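Long-range contacts in arginine decarboxylase (Campylobacter jejuni subsp. jejuni, PDB 3NZP), which probably catalyses the decarboxylation of arginine to agmatine with pyridoxal 5'-phosphate as cofactor, a step of polyamine biosynthesis: residues B[150-155]-B[177-182]; B[339-344]-B[436-441]; B[472-477]-B[499-504]. All coordinates share one frame; numbering follows the deposited sequence.

Contact 1 (B[150-155]-B[177-182]); sequences GHNITL and KPNIGL
Thr154 pairs with Asn179, and Leu155 with Ile180, across two parallel strands whose short axes approach to 4.4 Å and cross at -39°, a marked twist. These are neighbouring strands of the closed eight-stranded parallel barrel of the pyridoxal-binding domain, a TIM barrel, and helix 160-170 connects them in a beta-alpha-beta unit. Three backbone bonds join the two segments, and the ladder continues from Gly181 to Ile157. Asn179 N donates to Ile153 O at 3.0 Å, Leu155 N to Asn179 O at 2.7 Å, and Gly181 N to Leu155 O, so Asn179 is gripped through both its N-H and its carbonyl.

Pro178, just ahead of its strand, supplies the apolar part of the contact. Its ring lies beside Ile153 and points the same way: CB of Pro178 meets CG2 of Ile153 at 3.7 Å, while CG, further round the ring, is 3.9 Å from CD2 of Leu155. Helix 137-148 packs on this group, with Ala146 and Ala147 against Ile153 and Phe144 against Pro178. Ile180 lies on the same face as Leu155 and packs on Leu218 of helix 208-220, which places the two residues on the helix-covered outside of the barrel.

Thr154 and Asn179 share the opposite face. In Thr154, CG2 is anti to the backbone N and OG1 stands beside that N (chi1 -64°). CG2 lies against the partner strand, 3.6 Å from Asn179 O and close to Gly181 N, whereas OG1 lies 3.4 Å from CB of Asn179. Beyond them the amides of Asn152 and Asn179 are turned almost perpendicular, and ND2 of Asn152 stays 4.1 Å from OD1 of Asn179.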
ATOM      1  N   GLY B 150       3.801 -28.956 -23.305  1.00 40.15           N
ATOM      2  CA  GLY B 150       4.084 -28.394 -24.612  1.00 41.40           C
ATOM      3  C   GLY B 150       4.397 -26.899 -24.626  1.00 41.41           C
ATOM      4  O   GLY B 150       4.477 -26.282 -25.693  1.00 40.52           O
ATOM      5  N   HIS B 151       4.590 -26.310 -23.452  1.00 37.27           N
ATOM      6  CA  HIS B 151       4.873 -24.883 -23.348  1.00 40.26           C
ATOM      7  C   HIS B 151       6.333 -24.519 -23.506  1.00 41.64           C
ATOM      8  O   HIS B 151       7.222 -25.320 -23.241  1.00 53.48           O
ATOM      9  CB  HIS B 151       4.389 -24.345 -22.000  1.00 40.00           C
ATOM     10  CG  HIS B 151       3.051 -23.689 -22.061  1.00 39.63           C
ATOM     11  ND1 HIS B 151       2.084 -23.884 -21.099  1.00 44.32           N
ATOM     12  CD2 HIS B 151       2.519 -22.835 -22.967  1.00 45.21           C
ATOM     13  CE1 HIS B 151       1.010 -23.179 -21.412  1.00 51.06           C
ATOM     14  NE2 HIS B 151       1.249 -22.534 -22.541  1.00 51.58           N
ATOM     15  N   ASN B 152       6.581 -23.292 -23.930  1.00 43.28           N
ATOM     16  CA  ASN B 152       7.943 -22.836 -24.092  1.00 38.98           C
ATOM     17  C   ASN B 152       8.349 -22.142 -22.793  1.00 42.37           C
ATOM     18  O   ASN B 152       8.456 -20.918 -22.745  1.00 44.70           O
ATOM     19  CB  ASN B 152       7.998 -21.865 -25.249  1.00 43.32           C
ATOM     20  CG  ASN B 152       9.375 -21.333 -25.479  1.00 46.57           C
ATOM     21  OD1 ASN B 152       9.586 -20.528 -26.383  1.00 60.84           O
ATOM     22  ND2 ASN B 152      10.331 -21.772 -24.667  1.00 53.40           N
ATOM     23  N   ILE B 153       8.579 -22.924 -21.739  1.00 40.39           N
ATOM     24  CA  ILE B 153       8.925 -22.346 -20.445  1.00 33.34           C
ATOM     25  C   ILE B 153      10.420 -22.330 -20.145  1.00 33.38           C
ATOM     26  O   ILE B 153      11.156 -23.229 -20.549  1.00 29.78           O
ATOM     27  CB  ILE B 153       8.163 -23.073 -19.304  1.00 29.70           C
ATOM     28  CG1 ILE B 153       8.414 -22.372 -17.972  1.00 27.39           C
ATOM     29  CG2 ILE B 153       8.585 -24.523 -19.227  1.00 25.47           C
ATOM     30  CD1 ILE B 153       7.584 -22.917 -16.823  1.00 35.53           C
ATOM     31  N   THR B 154      10.857 -21.282 -19.451  1.00 33.82           N
ATOM     32  CA  THR B 154      12.258 -21.106 -19.064  1.00 29.22           C
ATOM     33  C   THR B 154      12.314 -20.798 -17.576  1.00 28.34           C
ATOM     34  O   THR B 154      11.717 -19.822 -17.120  1.00 27.82           O
ATOM     35  CB  THR B 154      12.924 -19.906 -19.816  1.00 31.83           C
ATOM     36  OG1 THR B 154      12.972 -20.172 -21.226  1.00 37.27           O
ATOM     37  CG2 THR B 154      14.340 -19.663 -19.302  1.00 20.28           C
ATOM     38  N   LEU B 155      13.019 -21.625 -16.813  1.00 30.18           N
ATOM     39  CA  LEU B 155      13.157 -21.387 -15.373  1.00 30.07           C
ATOM     40  C   LEU B 155      14.429 -20.597 -15.128  1.00 30.43           C
ATOM     41  O   LEU B 155      15.527 -21.090 -15.370  1.00 40.82           O
ATOM     42  CB  LEU B 155      13.249 -22.711 -14.614  1.00 15.68           C
ATOM     43  CG  LEU B 155      11.975 -23.293 -14.011  1.00 20.89           C
ATOM     44  CD1 LEU B 155      10.768 -22.983 -14.854  1.00 16.42           C
ATOM     45  CD2 LEU B 155      12.166 -24.779 -13.861  1.00 11.62           C
ATOM     46  N   LYS B 177      12.006 -31.271 -20.743  1.00 34.47           N
ATOM     47  CA  LYS B 177      12.543 -30.478 -19.648  1.00 36.16           C
ATOM     48  C   LYS B 177      12.528 -28.998 -20.005  1.00 33.44           C
ATOM     49  O   LYS B 177      12.695 -28.614 -21.167  1.00 34.05           O
ATOM     50  CB  LYS B 177      13.959 -30.939 -19.265  1.00 38.12           C
ATOM     51  CG  LYS B 177      14.681 -31.777 -20.321  1.00 46.17           C
ATOM     52  CD  LYS B 177      16.035 -32.306 -19.831  1.00 37.81           C
ATOM     53  CE  LYS B 177      15.906 -33.235 -18.624  1.00 47.99           C
ATOM     54  NZ  LYS B 177      15.054 -34.435 -18.895  1.00 50.98           N
ATOM     55  N   PRO B 178      12.298 -28.141 -18.999  1.00 33.54           N
ATOM     56  CA  PRO B 178      12.259 -26.700 -19.244  1.00 28.48           C
ATOM     57  C   PRO B 178      13.620 -26.117 -19.580  1.00 32.28           C
ATOM     58  O   PRO B 178      14.662 -26.742 -19.365  1.00 28.98           O
ATOM     59  CB  PRO B 178      11.693 -26.150 -17.942  1.00 27.70           C
ATOM     60  CG  PRO B 178      12.199 -27.123 -16.920  1.00 23.04           C
ATOM     61  CD  PRO B 178      12.026 -28.452 -17.581  1.00 20.92           C
ATOM     62  N   ASN B 179      13.601 -24.918 -20.140  1.00 35.85           N
ATOM     63  CA  ASN B 179      14.827 -24.231 -20.478  1.00 34.16           C
ATOM     64  C   ASN B 179      15.331 -23.588 -19.216  1.00 36.89           C
ATOM     65  O   ASN B 179      14.550 -23.122 -18.391  1.00 40.34           O
ATOM     66  CB  ASN B 179      14.562 -23.161 -21.516  1.00 39.18           C
ATOM     67  CG  ASN B 179      14.576 -23.712 -22.898  1.00 46.29           C
ATOM     68  OD1 ASN B 179      14.105 -23.062 -23.844  1.00 46.41           O
ATOM     69  ND2 ASN B 179      15.129 -24.921 -23.044  1.00 40.57           N
ATOM     70  N   ILE B 180      16.644 -23.553 -19.067  1.00 37.58           N
ATOM     71  CA  ILE B 180      17.238 -22.966 -17.888  1.00 37.70           C
ATOM     72  C   ILE B 180      17.756 -21.556 -18.157  1.00 39.92           C
ATOM     73  O   ILE B 180      18.408 -21.309 -19.165  1.00 43.65           O
ATOM     74  CB  ILE B 180      18.379 -23.851 -17.389  1.00 41.00           C
ATOM     75  CG1 ILE B 180      17.813 -25.199 -16.922  1.00 38.74           C
ATOM     76  CG2 ILE B 180      19.135 -23.138 -16.291  1.00 42.17           C
ATOM     77  CD1 ILE B 180      18.861 -26.204 -16.475  1.00 42.76           C
ATOM     78  N   GLY B 181      17.442 -20.622 -17.266  1.00 37.83           N
ATOM     79  CA  GLY B 181      17.916 -19.258 -17.436  1.00 30.26           C
ATOM     80  C   GLY B 181      18.765 -18.876 -16.238  1.00 30.04           C
ATOM     81  O   GLY B 181      18.495 -19.336 -15.126  1.00 29.62           O
ATOM     82  N   LEU B 182      19.796 -18.058 -16.434  1.00 28.70           N
ATOM     83  CA  LEU B 182      20.632 -17.654 -15.297  1.00 34.64           C
ATOM     84  C   LEU B 182      20.542 -16.153 -15.054  1.00 30.60           C
ATOM     85  O   LEU B 182      20.836 -15.362 -15.945  1.00 31.54           O
ATOM     86  CB  LEU B 182      22.100 -18.047 -15.525  1.00 34.05           C
ATOM     87  CG  LEU B 182      22.420 -19.537 -15.661  1.00 28.72           C
ATOM     88  CD1 LEU B 182      23.921 -19.717 -15.741  1.00 27.05           C
ATOM     89  CD2 LEU B 182      21.868 -20.299 -14.470  1.00 37.90           C
TER

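Contact 2 (B[339-344]-B[436-441])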
ATOM      1  N   LEU B 339     -18.085  20.230  -3.269  1.00 78.06           N
ATOM      2  CA  LEU B 339     -17.123  21.266  -3.626  1.00 76.43           C
ATOM      3  C   LEU B 339     -16.802  22.157  -2.431  1.00 77.18           C
ATOM      4  O   LEU B 339     -17.346  23.254  -2.301  1.00 79.70           O
ATOM      5  CB  LEU B 339     -17.681  22.132  -4.755  1.00 76.48           C
ATOM      6  CG  LEU B 339     -16.865  22.301  -6.038  1.00 77.65           C
ATOM      7  CD1 LEU B 339     -15.417  22.643  -5.699  1.00 80.68           C
ATOM      8  CD2 LEU B 339     -16.936  21.023  -6.843  1.00 82.52           C
ATOM      9  N   PHE B 340     -15.918  21.690  -1.558  1.00 77.12           N
ATOM     10  CA  PHE B 340     -15.535  22.471  -0.388  1.00 75.79           C
ATOM     11  C   PHE B 340     -14.625  23.625  -0.768  1.00 78.02           C
ATOM     12  O   PHE B 340     -13.474  23.411  -1.134  1.00 82.36           O
ATOM     13  CB  PHE B 340     -14.817  21.592   0.624  1.00 73.34           C
ATOM     14  CG  PHE B 340     -15.687  20.546   1.236  1.00 79.61           C
ATOM     15  CD1 PHE B 340     -15.211  19.761   2.280  1.00 82.12           C
ATOM     16  CD2 PHE B 340     -16.988  20.350   0.782  1.00 77.14           C
ATOM     17  CE1 PHE B 340     -16.024  18.805   2.867  1.00 90.72           C
ATOM     18  CE2 PHE B 340     -17.805  19.400   1.359  1.00 84.31           C
ATOM     19  CZ  PHE B 340     -17.325  18.620   2.405  1.00 89.35           C
ATOM     20  N   SER B 341     -15.140  24.848  -0.670  1.00 78.28           N
ATOM     21  CA  SER B 341     -14.350  26.026  -1.007  1.00 74.35           C
ATOM     22  C   SER B 341     -14.089  26.891   0.221  1.00 76.38           C
ATOM     23  O   SER B 341     -14.451  26.534   1.342  1.00 72.94           O
ATOM     24  CB  SER B 341     -15.060  26.878  -2.048  1.00 70.69           C
ATOM     25  OG  SER B 341     -15.996  27.734  -1.413  1.00 73.11           O
ATOM     26  N   GLN B 342     -13.468  28.042  -0.026  1.00 78.49           N
ATOM     27  CA  GLN B 342     -13.121  29.007   1.007  1.00 82.88           C
ATOM     28  C   GLN B 342     -14.224  30.079   1.127  1.00 90.73           C
ATOM     29  O   GLN B 342     -14.189  31.111   0.440  1.00 89.41           O
ATOM     30  CB  GLN B 342     -11.760  29.658   0.675  1.00 79.74           C
ATOM     31  CG  GLN B 342     -11.415  29.643  -0.846  1.00 81.29           C
ATOM     32  CD  GLN B 342     -10.398  30.734  -1.308  1.00 79.45           C
ATOM     33  OE1 GLN B 342      -9.228  30.781  -0.848  1.00 73.92           O
ATOM     34  NE2 GLN B 342     -10.850  31.605  -2.240  1.00 70.31           N
ATOM     35  N   GLU B 343     -15.207  29.810   1.993  1.00 98.37           N
ATOM     36  CA  GLU B 343     -16.330  30.723   2.237  1.00105.11           C
ATOM     37  C   GLU B 343     -15.940  31.818   3.246  1.00106.89           C
ATOM     38  O   GLU B 343     -15.785  31.549   4.443  1.00107.79           O
ATOM     39  CB  GLU B 343     -17.560  29.942   2.755  1.00107.56           C
ATOM     40  CG  GLU B 343     -17.277  28.948   3.904  1.00105.96           C
ATOM     41  CD  GLU B 343     -18.453  28.786   4.874  1.00101.25           C
ATOM     42  OE1 GLU B 343     -18.696  29.712   5.678  1.00 93.57           O
ATOM     43  OE2 GLU B 343     -19.137  27.740   4.834  1.00 92.14           O
ATOM     44  N   TYR B 344     -15.773  33.045   2.759  1.00103.34           N
ATOM     45  CA  TYR B 344     -15.399  34.161   3.618  1.00 97.26           C
ATOM     46  C   TYR B 344     -15.947  35.478   3.103  1.00 93.03           C
ATOM     47  O   TYR B 344     -15.236  36.272   2.491  1.00 89.47           O
ATOM     48  CB  TYR B 344     -13.876  34.242   3.752  1.00101.12           C
ATOM     49  CG  TYR B 344     -13.314  33.290   4.786  1.00106.44           C
ATOM     50  CD1 TYR B 344     -13.581  33.473   6.144  1.00108.34           C
ATOM     51  CD2 TYR B 344     -12.538  32.192   4.409  1.00107.33           C
ATOM     52  CE1 TYR B 344     -13.090  32.588   7.103  1.00110.10           C
ATOM     53  CE2 TYR B 344     -12.039  31.298   5.362  1.00104.99           C
ATOM     54  CZ  TYR B 344     -12.320  31.504   6.706  1.00107.45           C
ATOM     55  OH  TYR B 344     -11.834  30.634   7.654  1.00102.56           O
ATOM     56  N   VAL B 436      -5.922  27.075  -1.366  1.00 72.08           N
ATOM     57  CA  VAL B 436      -6.392  26.758  -2.712  1.00 73.17           C
ATOM     58  C   VAL B 436      -7.780  27.338  -2.947  1.00 76.74           C
ATOM     59  O   VAL B 436      -8.502  27.647  -2.002  1.00 77.79           O
ATOM     60  CB  VAL B 436      -6.477  25.237  -2.943  1.00 72.39           C
ATOM     61  CG1 VAL B 436      -5.151  24.579  -2.625  1.00 70.96           C
ATOM     62  CG2 VAL B 436      -7.588  24.647  -2.086  1.00 72.65           C
ATOM     63  N   GLN B 437      -8.146  27.478  -4.216  1.00 82.63           N
ATOM     64  CA  GLN B 437      -9.453  28.002  -4.587  1.00 85.85           C
ATOM     65  C   GLN B 437     -10.556  27.132  -3.994  1.00 85.26           C
ATOM     66  O   GLN B 437     -11.402  27.616  -3.239  1.00 85.20           O
ATOM     67  CB  GLN B 437      -9.600  28.036  -6.120  1.00 91.44           C
ATOM     68  CG  GLN B 437      -8.906  29.201  -6.824  1.00 88.51           C
ATOM     69  CD  GLN B 437      -9.581  30.524  -6.545  1.00 90.61           C
ATOM     70  OE1 GLN B 437      -9.798  30.897  -5.383  1.00 91.84           O
ATOM     71  NE2 GLN B 437      -9.916  31.250  -7.610  1.00 90.38           N
ATOM     72  N   GLU B 438     -10.535  25.848  -4.349  1.00 83.16           N
ATOM     73  CA  GLU B 438     -11.527  24.883  -3.878  1.00 79.77           C
ATOM     74  C   GLU B 438     -10.969  23.465  -3.791  1.00 71.63           C
ATOM     75  O   GLU B 438     -10.045  23.098  -4.515  1.00 65.16           O
ATOM     76  CB  GLU B 438     -12.748  24.884  -4.803  1.00 84.13           C
ATOM     77  CG  GLU B 438     -13.453  26.218  -4.889  1.00 91.40           C
ATOM     78  CD  GLU B 438     -14.678  26.163  -5.760  1.00 95.55           C
ATOM     79  OE1 GLU B 438     -14.554  25.724  -6.922  1.00 98.63           O
ATOM     80  OE2 GLU B 438     -15.764  26.561  -5.285  1.00100.94           O
ATOM     81  N   ARG B 439     -11.553  22.675  -2.896  1.00 69.64           N
ATOM     82  CA  ARG B 439     -11.157  21.288  -2.686  1.00 63.36           C
ATOM     83  C   ARG B 439     -12.280  20.415  -3.220  1.00 63.20           C
ATOM     84  O   ARG B 439     -13.370  20.405  -2.651  1.00 61.11           O
ATOM     85  CB  ARG B 439     -10.962  21.016  -1.200  1.00 49.45           C
ATOM     86  CG  ARG B 439      -9.689  21.606  -0.635  1.00 65.37           C
ATOM     87  CD  ARG B 439      -9.920  22.732   0.357  1.00 76.17           C
ATOM     88  NE  ARG B 439      -9.217  22.460   1.615  1.00 93.58           N
ATOM     89  CZ  ARG B 439      -8.765  23.386   2.460  1.00 97.55           C
ATOM     90  NH1 ARG B 439      -8.931  24.677   2.195  1.00 98.26           N
ATOM     91  NH2 ARG B 439      -8.153  23.014   3.580  1.00 91.90           N
ATOM     92  N   TYR B 440     -12.016  19.697  -4.314  1.00 63.09           N
ATOM     93  CA  TYR B 440     -13.018  18.826  -4.932  1.00 57.67           C
ATOM     94  C   TYR B 440     -13.013  17.434  -4.320  1.00 55.60           C
ATOM     95  O   TYR B 440     -12.016  16.723  -4.379  1.00 52.53           O
ATOM     96  CB  TYR B 440     -12.788  18.707  -6.438  1.00 54.26           C
ATOM     97  CG  TYR B 440     -12.898  20.011  -7.203  1.00 55.46           C
ATOM     98  CD1 TYR B 440     -12.004  21.059  -6.971  1.00 51.20           C
ATOM     99  CD2 TYR B 440     -13.887  20.190  -8.173  1.00 50.81           C
ATOM    100  CE1 TYR B 440     -12.089  22.252  -7.685  1.00 44.69           C
ATOM    101  CE2 TYR B 440     -13.982  21.378  -8.893  1.00 51.00           C
ATOM    102  CZ  TYR B 440     -13.079  22.401  -8.643  1.00 54.79           C
ATOM    103  OH  TYR B 440     -13.157  23.574  -9.361  1.00 57.37           O
ATOM    104  N   LEU B 441     -14.147  17.057  -3.740  1.00 57.30           N
ATOM    105  CA  LEU B 441     -14.315  15.759  -3.112  1.00 54.68           C
ATOM    106  C   LEU B 441     -14.743  14.755  -4.181  1.00 54.97           C
ATOM    107  O   LEU B 441     -15.859  14.833  -4.693  1.00 46.76           O
ATOM    108  CB  LEU B 441     -15.383  15.864  -2.033  1.00 63.58           C
ATOM    109  CG  LEU B 441     -15.668  14.586  -1.252  1.00 74.13           C
ATOM    110  CD1 LEU B 441     -14.493  14.292  -0.339  1.00 71.50           C
ATOM    111  CD2 LEU B 441     -16.950  14.746  -0.449  1.00 65.20           C
TER
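Glu438 packs against Leu339 and Ser341 on one face of the sheet, where the end of strand 330-341 runs antiparallel to strand 438-442 in the mixed sheet of the C-terminal beta domain. The helical segment between these strands includes the family's helical bundle domain, so this pairing brings the chain back to the sheet after that excursion. Phe340 and Arg439 form a hydrogen-bonded pair: Arg439 N donates to Phe340 O at 2.7 Å, and the return bond from Phe340 N to Arg439 O is weak and bent.

The Glu438 side chain starts with CB, 3.6 Å from CD1 of Leu339. CG is anti to the carbonyl carbon (chi1 -60°) and rests against CB of Ser341. Beyond it the chain is extended; CD again meets CD1 of Leu339, and the carboxylate divides, OE1 lying by that methyl and OE2 by CB of Ser341. OE1 also has a long, weak ion pair with NE of Arg474.

Leu339 crosses Glu438 at about a right angle and runs alongside Tyr440. Its CD2 touches the ring at CD2 of Tyr440, while CD1 makes a CH-pi contact over the ring centre, 3.6 Å from the centroid and 6° off the normal.

Contact 3 (B[472-477]-B[499-504])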
ATOM      1  N   PRO B 472     -10.480  26.499 -17.167  1.00 68.20           N
ATOM      2  CA  PRO B 472     -10.672  26.299 -15.722  1.00 64.84           C
ATOM      3  C   PRO B 472     -10.169  27.495 -14.930  1.00 62.09           C
ATOM      4  O   PRO B 472      -9.155  28.093 -15.271  1.00 65.81           O
ATOM      5  CB  PRO B 472      -9.861  25.043 -15.438  1.00 68.75           C
ATOM      6  CG  PRO B 472      -8.735  25.157 -16.424  1.00 77.38           C
ATOM      7  CD  PRO B 472      -9.477  25.555 -17.689  1.00 70.44           C
ATOM      8  N   THR B 473     -10.868  27.829 -13.855  1.00 65.95           N
ATOM      9  CA  THR B 473     -10.493  28.980 -13.051  1.00 69.52           C
ATOM     10  C   THR B 473     -10.565  28.716 -11.560  1.00 71.61           C
ATOM     11  O   THR B 473     -11.137  29.509 -10.811  1.00 78.72           O
ATOM     12  CB  THR B 473     -11.418  30.141 -13.368  1.00 71.09           C
ATOM     13  OG1 THR B 473     -12.779  29.689 -13.280  1.00 59.25           O
ATOM     14  CG2 THR B 473     -11.145  30.661 -14.769  1.00 75.08           C
ATOM     15  N   ARG B 474      -9.973  27.613 -11.123  1.00 70.81           N
ATOM     16  CA  ARG B 474     -10.004  27.261  -9.712  1.00 67.94           C
ATOM     17  C   ARG B 474      -8.808  26.419  -9.306  1.00 66.20           C
ATOM     18  O   ARG B 474      -8.737  25.240  -9.653  1.00 67.07           O
ATOM     19  CB  ARG B 474     -11.287  26.482  -9.414  1.00 72.97           C
ATOM     20  CG  ARG B 474     -12.550  27.322  -9.352  1.00 77.25           C
ATOM     21  CD  ARG B 474     -12.580  28.137  -8.078  1.00 83.94           C
ATOM     22  NE  ARG B 474     -13.869  28.783  -7.864  1.00 92.77           N
ATOM     23  CZ  ARG B 474     -14.199  29.444  -6.758  1.00 99.83           C
ATOM     24  NH1 ARG B 474     -15.401  30.003  -6.646  1.00 99.01           N
ATOM     25  NH2 ARG B 474     -13.328  29.545  -5.762  1.00100.95           N
ATOM     26  N   SER B 475      -7.869  27.013  -8.578  1.00 61.79           N
ATOM     27  CA  SER B 475      -6.707  26.253  -8.128  1.00 68.05           C
ATOM     28  C   SER B 475      -7.249  25.170  -7.201  1.00 71.50           C
ATOM     29  O   SER B 475      -7.567  25.427  -6.043  1.00 75.20           O
ATOM     30  CB  SER B 475      -5.721  27.155  -7.377  1.00 66.08           C
ATOM     31  OG  SER B 475      -6.302  27.706  -6.212  1.00 70.38           O
ATOM     32  N   ALA B 476      -7.348  23.953  -7.718  1.00 72.70           N
ATOM     33  CA  ALA B 476      -7.904  22.846  -6.955  1.00 72.37           C
ATOM     34  C   ALA B 476      -6.929  21.882  -6.284  1.00 70.97           C
ATOM     35  O   ALA B 476      -5.743  21.830  -6.603  1.00 72.73           O
ATOM     36  CB  ALA B 476      -8.850  22.060  -7.855  1.00 76.13           C
ATOM     37  N   SER B 477      -7.459  21.118  -5.336  1.00 69.40           N
ATOM     38  CA  SER B 477      -6.692  20.103  -4.627  1.00 66.76           C
ATOM     39  C   SER B 477      -7.717  19.039  -4.281  1.00 66.67           C
ATOM     40  O   SER B 477      -8.308  19.055  -3.205  1.00 76.49           O
ATOM     41  CB  SER B 477      -6.059  20.686  -3.364  1.00 56.24           C
ATOM     42  OG  SER B 477      -7.027  21.335  -2.571  1.00 63.30           O
ATOM     43  N   LEU B 499      -9.408  23.313 -11.974  1.00 56.95           N
ATOM     44  CA  LEU B 499     -10.668  22.691 -12.396  1.00 61.71           C
ATOM     45  C   LEU B 499     -11.751  23.738 -12.573  1.00 63.05           C
ATOM     46  O   LEU B 499     -11.706  24.796 -11.948  1.00 65.97           O
ATOM     47  CB  LEU B 499     -11.138  21.675 -11.360  1.00 61.63           C
ATOM     48  CG  LEU B 499     -10.198  20.492 -11.197  1.00 55.75           C
ATOM     49  CD1 LEU B 499     -10.610  19.689  -9.989  1.00 55.59           C
ATOM     50  CD2 LEU B 499     -10.229  19.651 -12.469  1.00 46.87           C
ATOM     51  N   HIS B 500     -12.734  23.437 -13.412  1.00 62.84           N
ATOM     52  CA  HIS B 500     -13.816  24.377 -13.659  1.00 68.50           C
ATOM     53  C   HIS B 500     -14.727  24.534 -12.446  1.00 68.30           C
ATOM     54  O   HIS B 500     -14.976  23.582 -11.710  1.00 66.62           O
ATOM     55  CB  HIS B 500     -14.627  23.934 -14.881  1.00 71.27           C
ATOM     56  CG  HIS B 500     -13.783  23.580 -16.066  1.00 83.77           C
ATOM     57  ND1 HIS B 500     -13.089  22.392 -16.155  1.00 90.19           N
ATOM     58  CD2 HIS B 500     -13.494  24.269 -17.196  1.00 83.89           C
ATOM     59  CE1 HIS B 500     -12.411  22.363 -17.287  1.00 89.22           C
ATOM     60  NE2 HIS B 500     -12.639  23.491 -17.938  1.00 90.03           N
ATOM     61  N   ASP B 501     -15.208  25.753 -12.233  1.00 73.41           N
ATOM     62  CA  ASP B 501     -16.098  26.031 -11.117  1.00 72.31           C
ATOM     63  C   ASP B 501     -17.482  25.537 -11.502  1.00 68.17           C
ATOM     64  O   ASP B 501     -18.219  26.227 -12.196  1.00 68.84           O
ATOM     65  CB  ASP B 501     -16.151  27.534 -10.841  1.00 74.31           C
ATOM     66  CG  ASP B 501     -16.982  27.868  -9.623  1.00 71.71           C
ATOM     67  OD1 ASP B 501     -17.098  29.062  -9.292  1.00 78.66           O
ATOM     68  OD2 ASP B 501     -17.518  26.928  -8.996  1.00 71.65           O
ATOM     69  N   VAL B 502     -17.835  24.344 -11.054  1.00 63.89           N
ATOM     70  CA  VAL B 502     -19.130  23.785 -11.399  1.00 66.71           C
ATOM     71  C   VAL B 502     -20.046  23.657 -10.190  1.00 68.86           C
ATOM     72  O   VAL B 502     -19.604  23.785  -9.051  1.00 64.49           O
ATOM     73  CB  VAL B 502     -18.960  22.400 -12.044  1.00 67.14           C
ATOM     74  CG1 VAL B 502     -18.190  22.526 -13.355  1.00 60.75           C
ATOM     75  CG2 VAL B 502     -18.223  21.483 -11.083  1.00 61.51           C
ATOM     76  N   ASP B 503     -21.327  23.411 -10.448  1.00 72.75           N
ATOM     77  CA  ASP B 503     -22.307  23.245  -9.382  1.00 78.68           C
ATOM     78  C   ASP B 503     -22.679  21.769  -9.298  1.00 81.56           C
ATOM     79  O   ASP B 503     -23.455  21.270 -10.115  1.00 80.74           O
ATOM     80  CB  ASP B 503     -23.555  24.076  -9.682  1.00 85.90           C
ATOM     81  CG  ASP B 503     -24.551  24.072  -8.533  1.00 91.10           C
ATOM     82  OD1 ASP B 503     -25.599  24.741  -8.655  1.00 85.19           O
ATOM     83  OD2 ASP B 503     -24.283  23.402  -7.508  1.00100.55           O
ATOM     84  N   VAL B 504     -22.127  21.073  -8.310  1.00 84.07           N
ATOM     85  CA  VAL B 504     -22.382  19.644  -8.136  1.00 89.57           C
ATOM     86  C   VAL B 504     -23.840  19.215  -8.251  1.00 93.55           C
ATOM     87  O   VAL B 504     -24.153  18.221  -8.917  1.00 93.40           O
ATOM     88  CB  VAL B 504     -21.851  19.159  -6.786  1.00 90.89           C
ATOM     89  CG1 VAL B 504     -20.337  19.154  -6.812  1.00 91.63           C
ATOM     90  CG2 VAL B 504     -22.361  20.067  -5.670  1.00 95.57           C
TER
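CG of Asp501 is anti to its backbone N (chi1 -176°), and the Arg474 chain is bent at chi2 (-73°), with CD turned away from the extended course; the two side chains meet obliquely. NH1 of Arg474 donates to OD1 of Asp501 in a salt bridge of 3.3 Å, with OD1 close to the guanidinium plane. The two planes are perpendicular, and NH1 meets OD1 from above the carboxylate, 60° out of its plane. NE is also near, 3.5 Å from OD1 of Asp501.

Neither segment is regular strand: these are loops on the two sides of strand 479-480 in the C-terminal beta domain. A single backbone bond joins them, Leu499 N to Arg474 O at 3.1 Å. Further along, CB of Ala476 packs against CD1 of Leu499 at 3.6 Å, and Tyr440 of strand 438-442 touches both side chains.

At the other end Pro472 lies over the His500 imidazole, its CB 4.0 Å from the ring centroid and almost on the normal. Both ring nitrogens have partners that help fix the rotation of this ring: ND1 of His500 is hydrogen-bonded to Tyr509 OH, and NE2 to Glu470 O.

Contacts 2 and 3 adjoin within the C-terminal beta domain, their centres about 9 Å apart. Probable hydrogen bonds join them at Gln437 N to Ser475 OG (2.7 Å) and Tyr440 OH to His500 O (3.0 Å). Contact 1 lies in the barrel, on the other side of the chain's centre, its centre about 58 Å from that of contact 2. There the Thr154 side chain is about 11 Å from a bound pyridoxal 5'-phosphate. In contact 2 the Phe340 side chain is about 12 Å from that of Cys483, the predicted proton donor. Contacts 1 and 2 both reach the second subunit: His151 packs on its Arg577 and Leu441 on its Phe134.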